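Local coordinates for protein translation elongation factor 1A (PDB 3WND) that probably acts as a translation elongation factor, a SelB/EF-Tu/aIF2 gamma-like protein that in its GTP-bound form binds cysteinyl-tRNA(Cys), at residues A[27-32]-A[95-100]; A[100-105]-A[360-365]; A[303-308]-A[353-358]. All blocks are in the same frame, centred on the assembly; numbering follows the deposited sequence.

Contact 1 (A[27-32]-A[95-100]); sequences IGTEKS and GLDAHT
Thr29 and Asp97 approach from opposite directions, the Thr29 hydroxyl OG1 giving its proton to the syn lone pair of one carboxylate oxygen, Asp97 OD2, at 2.6 Å. That hydroxyl lies anti to the backbone N (chi1 -164°), which carries it towards the start of helix 98-109 and sets Thr29 OG1 3.4 Å from His99 CB. The carboxylate divides its work, for OD1 of Asp97 takes the backbone N of Thr100 at 2.9 Å, nearly along the C-O bond, and so caps the helix. His99 donates from ND1 to OE1 of Glu30 at 2.9 Å, but the bond is bent (147°), and the carboxylate meets the edge of the imidazole with its plane turned 44° from that of the ring. Glu30 reaches this edge by a bend midway along its chain. Behind Thr29 the methyl CG2 rests on OG1 of Thr100, 3.4 Å away, while a water accepts from Thr29 N at 2.8 Å and donates to Thr100 OG1 at 2.7 Å. Ser32 OG donates back to Thr29 O across the type II turn from Thr29 to Ser32. The turn runs into the GDP-binding residues Ser32 to Ser36, though no nucleotide is bound to this chain. Its place after strand 21-28, and a GxxxxG sequence with Arg34 where a lysine is usual, are consistent with a P-loop, here fastened to the capped helix.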
loop_
_atom_site.group_PDB
_atom_site.type_symbol
_atom_site.label_atom_id
_atom_site.label_comp_id
_atom_site.label_asym_id
_atom_site.label_seq_id
_atom_site.Cartn_x
_atom_site.Cartn_y
_atom_site.Cartn_z
ATOM N N ILE A 27 -8.404 2.015 -5.209
ATOM C CA ILE A 27 -9.119 1.983 -3.969
ATOM C C ILE A 27 -10.375 2.847 -4.033
ATOM O O ILE A 27 -10.547 3.734 -4.933
ATOM C CB ILE A 27 -8.207 2.460 -2.779
ATOM C CG1 ILE A 27 -7.853 3.955 -2.925
ATOM C CG2 ILE A 27 -6.926 1.546 -2.634
ATOM C CD1 ILE A 27 -7.274 4.558 -1.611
ATOM N N GLY A 28 -11.204 2.680 -3.046
ATOM C CA GLY A 28 -12.317 3.576 -2.778
ATOM C C GLY A 28 -13.534 2.893 -2.238
ATOM O O GLY A 28 -13.490 1.675 -1.900
ATOM N N THR A 29 -14.589 3.674 -2.076
ATOM C CA THR A 29 -15.854 3.244 -1.439
ATOM C C THR A 29 -16.630 2.193 -2.192
ATOM O O THR A 29 -16.233 1.742 -3.308
ATOM C CB THR A 29 -16.739 4.522 -1.137
ATOM O OG1 THR A 29 -17.776 4.165 -0.194
ATOM C CG2 THR A 29 -17.312 5.159 -2.402
ATOM N N GLU A 30 -17.691 1.685 -1.536
ATOM C CA GLU A 30 -18.600 0.744 -2.249
ATOM C C GLU A 30 -19.177 1.323 -3.515
ATOM O O GLU A 30 -19.477 2.523 -3.569
ATOM C CB GLU A 30 -19.787 0.354 -1.356
ATOM C CG GLU A 30 -19.340 -0.463 -0.172
ATOM C CD GLU A 30 -19.314 0.312 1.169
ATOM O OE1 GLU A 30 -18.867 1.535 1.254
ATOM O OE2 GLU A 30 -19.723 -0.349 2.182
ATOM N N LYS A 31 -19.402 0.457 -4.511
ATOM C CA LYS A 31 -20.070 0.881 -5.735
ATOM C C LYS A 31 -19.391 2.123 -6.409
ATOM O O LYS A 31 -20.047 3.046 -6.858
ATOM C CB LYS A 31 -21.577 1.156 -5.497
ATOM C CG LYS A 31 -22.447 -0.075 -5.147
ATOM C CD LYS A 31 -23.603 0.285 -4.197
ATOM C CE LYS A 31 -24.738 1.092 -4.867
ATOM N NZ LYS A 31 -25.411 2.044 -3.954
ATOM N N SER A 32 -18.053 2.136 -6.402
ATOM C CA SER A 32 -17.304 3.199 -7.028
ATOM C C SER A 32 -16.648 2.818 -8.335
ATOM O O SER A 32 -15.912 3.608 -8.875
ATOM C CB SER A 32 -16.247 3.738 -6.037
ATOM O OG SER A 32 -15.329 2.664 -5.826
ATOM N N GLY A 95 -20.493 10.702 -4.555
ATOM C CA GLY A 95 -19.836 9.618 -3.779
ATOM C C GLY A 95 -19.034 10.105 -2.550
ATOM O O GLY A 95 -18.148 9.403 -2.077
ATOM N N LEU A 96 -19.297 11.329 -2.087
ATOM C CA LEU A 96 -18.683 11.828 -0.877
ATOM C C LEU A 96 -19.289 11.252 0.365
ATOM O O LEU A 96 -20.007 11.988 1.086
ATOM C CB LEU A 96 -18.888 13.339 -0.840
ATOM C CG LEU A 96 -18.276 14.007 -2.089
ATOM C CD1 LEU A 96 -18.594 15.506 -2.029
ATOM C CD2 LEU A 96 -16.772 13.730 -2.255
ATOM N N ASP A 97 -18.982 9.967 0.631
ATOM C CA ASP A 97 -19.596 9.237 1.744
ATOM C C ASP A 97 -18.538 8.925 2.801
ATOM O O ASP A 97 -17.405 9.457 2.783
ATOM C CB ASP A 97 -20.258 7.938 1.251
ATOM C CG ASP A 97 -19.278 6.927 0.682
ATOM O OD1 ASP A 97 -18.070 7.137 0.781
ATOM O OD2 ASP A 97 -19.742 5.868 0.166
ATOM N N ALA A 98 -18.909 8.066 3.726
ATOM C CA ALA A 98 -18.064 7.834 4.924
ATOM C C ALA A 98 -16.774 7.128 4.530
ATOM O O ALA A 98 -15.680 7.473 5.058
ATOM C CB ALA A 98 -18.828 6.995 5.925
ATOM N N HIS A 99 -16.867 6.212 3.551
ATOM C CA HIS A 99 -15.667 5.494 3.177
ATOM C C HIS A 99 -14.736 6.258 2.295
ATOM O O HIS A 99 -13.508 6.092 2.357
ATOM C CB HIS A 99 -15.942 4.077 2.679
ATOM C CG HIS A 99 -16.485 3.210 3.774
ATOM N ND1 HIS A 99 -17.595 2.526 3.645
ATOM C CD2 HIS A 99 -16.022 3.010 5.120
ATOM C CE1 HIS A 99 -17.837 1.791 4.799
ATOM N NE2 HIS A 99 -16.913 2.152 5.726
ATOM N N THR A 100 -15.297 7.124 1.448
ATOM C CA THR A 100 -14.402 8.015 0.673
ATOM C C THR A 100 -13.653 8.889 1.654
ATOM O O THR A 100 -12.440 9.094 1.529
ATOM C CB THR A 100 -15.268 8.866 -0.220
ATOM O OG1 THR A 100 -15.804 8.030 -1.233
ATOM C CG2 THR A 100 -14.409 9.964 -0.863
HETATM O O HOH W 1 -14.066 6.416 -2.563
#

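Contact 2 (A[100-105]-A[360-365]); sequences TGECII and TQRFAA
Glu102 and Arg362 form the tight heart of this contact. The guanidinium comes in side-on, with NH2 of Arg362 on OE1 of Glu102 at 2.8 Å and NE on OE2 at 2.9 Å, both on the syn side, and the two flat groups are nearly coplanar, 22° apart. The backbone N of Arg362 adds a third bond, to the anti lone pair of Glu102 OE2, at 2.8 Å. Two donors thus grip OE2, while OE1 is shared with the hydroxyl of Tyr70; Arg362 NH2 in turn also donates to Pro71 O. Such a buried carboxylate, held by several bonds, has little freedom to turn. Its stem is extended, CG lying anti to the backbone N (chi1 -173°), and CG of Glu102 abuts the edge of the Phe363 ring, 3.7 Å from its CD2. The ring itself is packed among Leu74, Leu77 and Ile78 of helix 74-83.

The contact joins helix 98-109 of the nucleotide-binding domain to strand 363-369 of the C-terminal beta domain, an interface between the first and third domains as in EF-Tu. The strand carries a classic beta bulge at Ala364 and Ala365, opposite Leu354.

Towards solvent, charge gives way to van der Waals contact between partly exposed side chains. Ile105 lays CD1 against the bent chain of Gln361, 3.5 Å from CG. Its approach to Phe363 is looser, Ile105 CG2 lying 4.2 Å from Phe363 CB. The Gln361 amide is held by the backbone of Phe363, two residues on: OE1 of Gln361 accepts from Phe363 N at 2.9 Å, with the donor above the carbonyl plane, and NE2 donates to Phe363 O as well as to Phe292 O. At the outer margin Thr360 is exposed and barely touches the helix.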
loop_
_atom_site.group_PDB
_atom_site.type_symbol
_atom_site.label_atom_id
_atom_site.label_comp_id
_atom_site.label_asym_id
_atom_site.label_seq_id
_atom_site.Cartn_x
_atom_site.Cartn_y
_atom_site.Cartn_z
ATOM N N THR A 100 -15.297 7.124 1.448
ATOM C CA THR A 100 -14.402 8.015 0.673
ATOM C C THR A 100 -13.653 8.889 1.654
ATOM O O THR A 100 -12.440 9.094 1.529
ATOM C CB THR A 100 -15.268 8.866 -0.220
ATOM O OG1 THR A 100 -15.804 8.030 -1.233
ATOM C CG2 THR A 100 -14.409 9.964 -0.863
ATOM N N GLY A 101 -14.340 9.373 2.682
ATOM C CA GLY A 101 -13.651 10.177 3.705
ATOM C C GLY A 101 -12.555 9.366 4.446
ATOM O O GLY A 101 -11.469 9.875 4.703
ATOM N N GLU A 102 -12.876 8.144 4.821
ATOM C CA GLU A 102 -11.914 7.256 5.522
ATOM C C GLU A 102 -10.691 7.020 4.644
ATOM O O GLU A 102 -9.521 7.045 5.116
ATOM C CB GLU A 102 -12.601 5.943 5.870
ATOM C CG GLU A 102 -11.680 5.065 6.745
ATOM C CD GLU A 102 -12.405 3.800 7.129
ATOM O OE1 GLU A 102 -12.859 3.063 6.238
ATOM O OE2 GLU A 102 -12.584 3.586 8.360
ATOM N N CYS A 103 -10.924 6.765 3.349
ATOM C CA CYS A 103 -9.741 6.592 2.410
ATOM C C CYS A 103 -8.864 7.839 2.320
ATOM O O CYS A 103 -7.640 7.741 2.273
ATOM C CB CYS A 103 -10.239 6.282 0.962
ATOM S SG CYS A 103 -10.805 4.560 0.844
ATOM N N ILE A 104 -9.511 9.037 2.189
ATOM C CA ILE A 104 -8.759 10.277 2.200
ATOM C C ILE A 104 -7.956 10.429 3.469
ATOM O O ILE A 104 -6.791 10.752 3.422
ATOM C CB ILE A 104 -9.730 11.477 2.038
ATOM C CG1 ILE A 104 -10.268 11.430 0.590
ATOM C CG2 ILE A 104 -9.039 12.833 2.348
ATOM C CD1 ILE A 104 -11.388 12.453 0.352
ATOM N N ILE A 105 -8.563 10.130 4.638
ATOM C CA ILE A 105 -7.864 10.241 5.892
ATOM C C ILE A 105 -6.693 9.241 5.937
ATOM O O ILE A 105 -5.570 9.614 6.366
ATOM C CB ILE A 105 -8.853 10.020 7.041
ATOM C CG1 ILE A 105 -9.656 11.316 7.236
ATOM C CG2 ILE A 105 -8.057 9.709 8.313
ATOM C CD1 ILE A 105 -10.910 11.099 8.043
ATOM N N THR A 360 -16.640 4.410 12.994
ATOM C CA THR A 360 -17.042 4.560 11.582
ATOM C C THR A 360 -15.875 4.914 10.674
ATOM O O THR A 360 -15.671 4.282 9.623
ATOM C CB THR A 360 -18.110 5.697 11.451
ATOM O OG1 THR A 360 -19.169 5.418 12.355
ATOM C CG2 THR A 360 -18.667 5.799 10.036
ATOM N N GLN A 361 -15.173 5.946 11.055
ATOM C CA GLN A 361 -13.908 6.343 10.393
ATOM C C GLN A 361 -12.893 5.651 11.381
ATOM O O GLN A 361 -12.739 6.064 12.496
ATOM C CB GLN A 361 -13.796 7.869 10.384
ATOM C CG GLN A 361 -12.659 8.422 9.491
ATOM C CD GLN A 361 -11.283 8.001 9.959
ATOM O OE1 GLN A 361 -10.688 7.035 9.384
ATOM N NE2 GLN A 361 -10.775 8.676 11.013
ATOM N N ARG A 362 -12.192 4.647 10.867
ATOM C CA ARG A 362 -11.452 3.751 11.757
ATOM C C ARG A 362 -9.996 4.146 11.979
ATOM O O ARG A 362 -9.327 3.554 12.790
ATOM C CB ARG A 362 -11.527 2.318 11.225
ATOM C CG ARG A 362 -12.948 1.825 11.253
ATOM C CD ARG A 362 -13.201 0.550 10.452
ATOM N NE ARG A 362 -13.309 0.882 9.025
ATOM C CZ ARG A 362 -13.576 -0.008 8.078
ATOM N NH1 ARG A 362 -13.765 -1.344 8.350
ATOM N NH2 ARG A 362 -13.630 0.426 6.823
ATOM N N PHE A 363 -9.465 5.051 11.179
ATOM C CA PHE A 363 -8.036 5.423 11.322
ATOM C C PHE A 363 -7.860 6.467 12.376
ATOM O O PHE A 363 -8.529 7.504 12.376
ATOM C CB PHE A 363 -7.440 5.889 9.993
ATOM C CG PHE A 363 -7.288 4.755 9.017
ATOM C CD1 PHE A 363 -6.254 3.789 9.183
ATOM C CD2 PHE A 363 -8.244 4.544 8.018
ATOM C CE1 PHE A 363 -6.201 2.669 8.265
ATOM C CE2 PHE A 363 -8.195 3.440 7.150
ATOM C CZ PHE A 363 -7.139 2.523 7.246
ATOM N N ALA A 364 -6.963 6.153 13.308
ATOM C CA ALA A 364 -6.780 6.966 14.484
ATOM C C ALA A 364 -5.525 7.817 14.497
ATOM O O ALA A 364 -5.525 8.893 15.086
ATOM C CB ALA A 364 -6.820 6.057 15.741
ATOM N N ALA A 365 -4.449 7.305 13.934
ATOM C CA ALA A 365 -3.150 7.939 14.166
ATOM C C ALA A 365 -2.132 7.312 13.262
ATOM O O ALA A 365 -2.325 6.163 12.819
ATOM C CB ALA A 365 -2.662 7.769 15.625
#

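Contact 3 (A[303-308]-A[353-358]); sequences HLFVGL and LLANLD
His303 and Ala355 exchange two backbone bonds, His303 N to Ala355 O at 2.7 Å and Ala355 N to His303 O at 2.8 Å. Phe305 and Leu353 repeat the pattern, with Phe305 N to Leu353 O at 2.8 Å, almost straight at 173°, and Leu353 N to Phe305 O at 2.9 Å. Between them Leu304 and Leu354 make a non-hydrogen-bonded pair, where the CA of Leu354 comes within 3.2 Å of His303 O in a CA-H...O contact. Strands 301-306 and 352-355 thereby run as antiparallel neighbours in the curled sheet of the C-terminal domain, in keeping with the beta barrel that forms the third domain of EF-Tu-like factors. Side chains leave this sheet on two faces. Leu304 and Leu354 share one, CB of Leu304 touching CD2 of Leu354, and go on to meet Leu336 and Leu338 of strand 333-340. The other carries His303, Phe305, Leu353 and Ala355, and here Phe305 offers its ring edge, CE2 being 3.9 Å from Ala355 CB; Leu74 and Ile78 of helix 74-83 cover Phe305 and Leu353. Past the strand end Leu357 leans over one face of the imidazole, its CD1 3.8 Å from the His303 ring centroid and 20° off the ring normal, a CH-pi contact. His303 NE2 hydrogen-bonds a citrate, probably from the crystallisation liquor. With an alanine at His303, Leu357 would probably lose the surface its methyl rests on and be set freer to turn, while the citrate would lose its NE2 partner. Leu357 sits within an Asx turn, Asn356 OD1 taking Asp358 N.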
loop_
_atom_site.group_PDB
_atom_site.type_symbol
_atom_site.label_atom_id
_atom_site.label_comp_id
_atom_site.label_asym_id
_atom_site.label_seq_id
_atom_site.Cartn_x
_atom_site.Cartn_y
_atom_site.Cartn_z
ATOM N N HIS A 303 -5.754 -1.199 16.606
ATOM C CA HIS A 303 -5.196 -2.133 15.670
ATOM C C HIS A 303 -4.012 -1.471 15.058
ATOM O O HIS A 303 -4.057 -0.276 14.704
ATOM C CB HIS A 303 -6.201 -2.490 14.571
ATOM C CG HIS A 303 -6.136 -3.903 14.173
ATOM N ND1 HIS A 303 -6.569 -4.948 14.983
ATOM C CD2 HIS A 303 -5.726 -4.478 12.944
ATOM C CE1 HIS A 303 -6.328 -6.104 14.336
ATOM N NE2 HIS A 303 -5.887 -5.815 13.062
ATOM N N LEU A 304 -2.892 -2.197 14.975
ATOM C CA LEU A 304 -1.650 -1.609 14.498
ATOM C C LEU A 304 -1.285 -2.187 13.121
ATOM O O LEU A 304 -1.352 -3.422 12.883
ATOM C CB LEU A 304 -0.515 -1.914 15.511
ATOM C CG LEU A 304 0.925 -1.468 15.197
ATOM C CD1 LEU A 304 1.691 -1.248 16.490
ATOM C CD2 LEU A 304 1.639 -2.533 14.327
ATOM N N PHE A 305 -0.931 -1.303 12.217
ATOM C CA PHE A 305 -0.406 -1.714 10.896
ATOM C C PHE A 305 0.999 -1.159 10.708
ATOM O O PHE A 305 1.264 0.007 10.938
ATOM C CB PHE A 305 -1.261 -1.001 9.822
ATOM C CG PHE A 305 -2.697 -1.429 9.827
ATOM C CD1 PHE A 305 -3.144 -2.428 8.994
ATOM C CD2 PHE A 305 -3.575 -0.874 10.763
ATOM C CE1 PHE A 305 -4.492 -2.871 9.093
ATOM C CE2 PHE A 305 -4.920 -1.280 10.824
ATOM C CZ PHE A 305 -5.371 -2.267 10.028
ATOM N N VAL A 306 1.938 -2.041 10.320
ATOM C CA VAL A 306 3.277 -1.599 9.979
ATOM C C VAL A 306 3.712 -2.517 8.868
ATOM O O VAL A 306 3.536 -3.731 8.938
ATOM C CB VAL A 306 4.252 -1.546 11.184
ATOM C CG1 VAL A 306 4.505 -2.948 11.732
ATOM C CG2 VAL A 306 5.579 -0.831 10.808
ATOM N N GLY A 307 4.272 -1.932 7.793
ATOM C CA GLY A 307 4.567 -2.745 6.616
ATOM C C GLY A 307 3.277 -3.441 6.143
ATOM O O GLY A 307 2.225 -2.773 5.979
ATOM N N LEU A 308 3.352 -4.779 5.954
ATOM C CA LEU A 308 2.166 -5.526 5.531
ATOM C C LEU A 308 1.639 -6.379 6.693
ATOM O O LEU A 308 0.968 -7.415 6.482
ATOM C CB LEU A 308 2.490 -6.377 4.288
ATOM C CG LEU A 308 3.173 -5.602 3.156
ATOM C CD1 LEU A 308 3.310 -6.586 2.015
ATOM C CD2 LEU A 308 2.371 -4.368 2.679
ATOM N N LEU A 353 0.523 2.741 11.360
ATOM C CA LEU A 353 -0.821 3.303 11.420
ATOM C C LEU A 353 -1.577 2.611 12.563
ATOM O O LEU A 353 -1.391 1.420 12.817
ATOM C CB LEU A 353 -1.602 2.985 10.191
ATOM C CG LEU A 353 -1.265 3.736 8.954
ATOM C CD1 LEU A 353 -2.324 3.385 7.829
ATOM C CD2 LEU A 353 -1.117 5.256 9.124
ATOM N N LEU A 354 -2.373 3.385 13.297
ATOM C CA LEU A 354 -3.215 2.797 14.349
ATOM C C LEU A 354 -4.671 3.064 14.002
ATOM O O LEU A 354 -5.017 4.166 13.552
ATOM C CB LEU A 354 -2.941 3.564 15.657
ATOM C CG LEU A 354 -1.462 3.396 16.113
ATOM C CD1 LEU A 354 -1.169 4.241 17.358
ATOM C CD2 LEU A 354 -1.096 1.920 16.354
ATOM N N ALA A 355 -5.484 2.053 14.270
ATOM C CA ALA A 355 -6.908 2.119 13.937
ATOM C C ALA A 355 -7.733 1.689 15.133
ATOM O O ALA A 355 -7.217 0.986 16.035
ATOM C CB ALA A 355 -7.228 1.259 12.687
ATOM N N ASN A 356 -9.020 2.084 15.118
ATOM C CA ASN A 356 -10.023 1.534 16.030
ATOM C C ASN A 356 -11.107 0.933 15.186
ATOM O O ASN A 356 -11.824 1.627 14.501
ATOM C CB ASN A 356 -10.585 2.629 17.002
ATOM C CG ASN A 356 -11.604 2.065 17.980
ATOM O OD1 ASN A 356 -12.240 1.017 17.723
ATOM N ND2 ASN A 356 -11.852 2.779 19.047
ATOM N N LEU A 357 -11.093 -0.382 15.099
ATOM C CA LEU A 357 -11.930 -1.068 14.135
ATOM C C LEU A 357 -13.378 -0.917 14.415
ATOM O O LEU A 357 -14.174 -1.297 13.550
ATOM C CB LEU A 357 -11.597 -2.556 14.048
ATOM C CG LEU A 357 -10.157 -2.962 13.758
ATOM C CD1 LEU A 357 -9.906 -4.425 13.818
ATOM C CD2 LEU A 357 -9.772 -2.482 12.375
ATOM N N ASP A 358 -13.733 -0.414 15.619
ATOM C CA ASP A 358 -15.148 -0.289 15.985
ATOM C C ASP A 358 -15.727 1.054 15.664
ATOM O O ASP A 358 -16.972 1.249 15.811
ATOM C CB ASP A 358 -15.284 -0.564 17.511
ATOM C CG ASP A 358 -14.972 -1.972 17.848
ATOM O OD1 ASP A 358 -15.155 -2.951 17.066
ATOM O OD2 ASP A 358 -14.526 -2.066 18.950
#

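How the contacts relate
Contacts 1 and 2 use the same helix, 98-109, and share Thr100: the first fixes its N-terminus to the nucleotide-binding loop, the second its flank to the C-terminal domain. His99 and Arg362 pack together where the two meet. Contact 3 lies wholly inside that C-terminal domain and is nested in the chain loop that contact 2 closes; strands 352-355 and 363-369 are sheet neighbours, so the domain interface rests directly on it. Chemistry follows place. The partly buried contacts 1 and 2 depend on charged and polar side chains, whereas the mostly buried contact 3 is held by backbone bonds and apolar packing, and is about 20 Å, centre to centre, from contact 1.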